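Local coordinates for 6-phospho-beta-glucosidase (Thermotoga maritima, PDB 1UP7), which hydrolyses cellobiose 6'-phosphate to glucose 6-phosphate and glucose, using NAD(+) and a manganese ion as cofactors, at the interface of chains A and B. Sequence-based numbering; all coordinates share one arbitrary frame. Chains: chain A/B, 6-phospho-beta-glucosidase.

The interface of chains A and B. Residues chain A 366, 369-370, 389; chain B 355-356, 358-359.
A:Met366 lies across the first turn of helix 355-376 of chain B and meets B:His355, B:Leu358 and B:Ser359. Its chain crosses the B:His355 side chain at about a right angle. The thioether sulfur SD sits 3.7 Å from CD2 of the B:His355 imidazole. On another flank the same sulfur meets CB of B:Leu358 at 3.8 Å. Bends at chi2 (-61°) and chi3 (95°) shape the A:Met366 chain, and the imidazole and the leucine meet its sulfur from roughly perpendicular directions. Nearer its root, CB packs against CB of B:Ser359. A:Leu370, one helical turn on, runs antiparallel to the B:His355 side chain. Its branch carbon CG touches CB of B:His355 at 3.8 Å, and methyl CD1 reaches the backbone of B:Phe356. A:Arg369 adds a looser contact from its CB to the ND1/CE1 part of the imidazole. Its guanidinium makes no salt bridge to the histidine; NE stays 4.9 Å from NE2 of B:His355. Toward the rim, ring carbon CD2 of B:Phe356 lies 4.1 Å from CB of A:Ser389, which approaches obliquely to the ring plane. B:Ser359 OG hydrogen-bonds back to the B:Phe356 carbonyl oxygen at 2.8 Å, with the donor tilted 22° from the carbonyl plane. This hydroxyl also contacts a water, which lies 2.7 Å from the backbone O of A:Ser389 and bridges the chains. The patch is mainly helix against helix and recurs with the chains exchanged in a two-fold symmetric interface. Its centre lies about 19 Å from the active-site A:Tyr243. The enzyme exists in a dimer-tetramer equilibrium in solution, and this packing probably helps hold two subunits together.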
# COMPACT_ATOMS: atom_id res chain seq x y z
N MET A 366 -0.60 -16.29 6.97
CA MET A 366 0.85 -16.46 7.11
C MET A 366 1.16 -17.96 7.17
O MET A 366 2.09 -18.45 6.58
CB MET A 366 1.37 -15.72 8.35
CG MET A 366 1.22 -14.19 8.27
SD MET A 366 2.16 -13.51 6.86
CE MET A 366 0.90 -13.41 5.58
N ARG A 369 1.01 -19.54 3.61
CA ARG A 369 2.16 -19.29 2.75
C ARG A 369 3.39 -20.03 3.27
O ARG A 369 4.20 -20.51 2.45
CB ARG A 369 2.45 -17.79 2.48
CG ARG A 369 1.22 -16.90 2.37
CD ARG A 369 0.98 -16.11 1.09
NE ARG A 369 1.08 -14.70 1.37
CZ ARG A 369 0.42 -13.69 0.77
NH1 ARG A 369 -0.49 -13.88 -0.15
NH2 ARG A 369 0.68 -12.46 1.17
N LEU A 370 3.52 -20.17 4.59
CA LEU A 370 4.63 -20.93 5.14
C LEU A 370 4.49 -22.41 4.73
O LEU A 370 5.49 -23.09 4.44
CB LEU A 370 4.69 -20.82 6.67
CG LEU A 370 5.27 -19.52 7.25
CD1 LEU A 370 4.98 -19.42 8.76
CD2 LEU A 370 6.79 -19.38 6.93
N SER A 389 3.37 -22.17 13.23
CA SER A 389 2.71 -20.88 13.01
C SER A 389 1.18 -20.93 13.11
O SER A 389 0.53 -19.90 13.25
CB SER A 389 3.11 -20.28 11.64
OG SER A 389 2.51 -21.00 10.56
N HIS B 355 7.28 -14.30 7.58
CA HIS B 355 5.89 -14.72 7.79
C HIS B 355 5.62 -15.32 9.15
O HIS B 355 4.53 -15.10 9.68
CB HIS B 355 5.42 -15.74 6.72
CG HIS B 355 5.45 -15.22 5.32
ND1 HIS B 355 5.75 -16.03 4.24
CD2 HIS B 355 5.26 -13.98 4.82
CE1 HIS B 355 5.74 -15.30 3.14
NE2 HIS B 355 5.45 -14.05 3.46
N PHE B 356 6.56 -16.08 9.70
CA PHE B 356 6.42 -16.63 11.05
C PHE B 356 6.31 -15.49 12.06
O PHE B 356 5.43 -15.54 12.90
CB PHE B 356 7.55 -17.62 11.37
CG PHE B 356 7.48 -18.26 12.74
CD1 PHE B 356 8.04 -17.62 13.85
CD2 PHE B 356 6.91 -19.53 12.92
CE1 PHE B 356 8.04 -18.22 15.12
CE2 PHE B 356 6.90 -20.17 14.17
CZ PHE B 356 7.47 -19.51 15.29
N LEU B 358 5.42 -12.34 11.38
CA LEU B 358 4.16 -11.66 11.03
C LEU B 358 2.91 -12.32 11.60
O LEU B 358 1.97 -11.60 11.98
CB LEU B 358 4.02 -11.50 9.50
CG LEU B 358 4.50 -10.14 8.97
CD1 LEU B 358 5.92 -9.77 9.41
CD2 LEU B 358 4.39 -10.01 7.47
N SER B 359 2.89 -13.65 11.65
CA SER B 359 1.74 -14.34 12.24
C SER B 359 1.47 -13.84 13.65
O SER B 359 0.31 -13.61 13.97
CB SER B 359 1.87 -15.88 12.23
OG SER B 359 2.78 -16.37 13.21
O HOH W 1 1.05 -17.86 14.95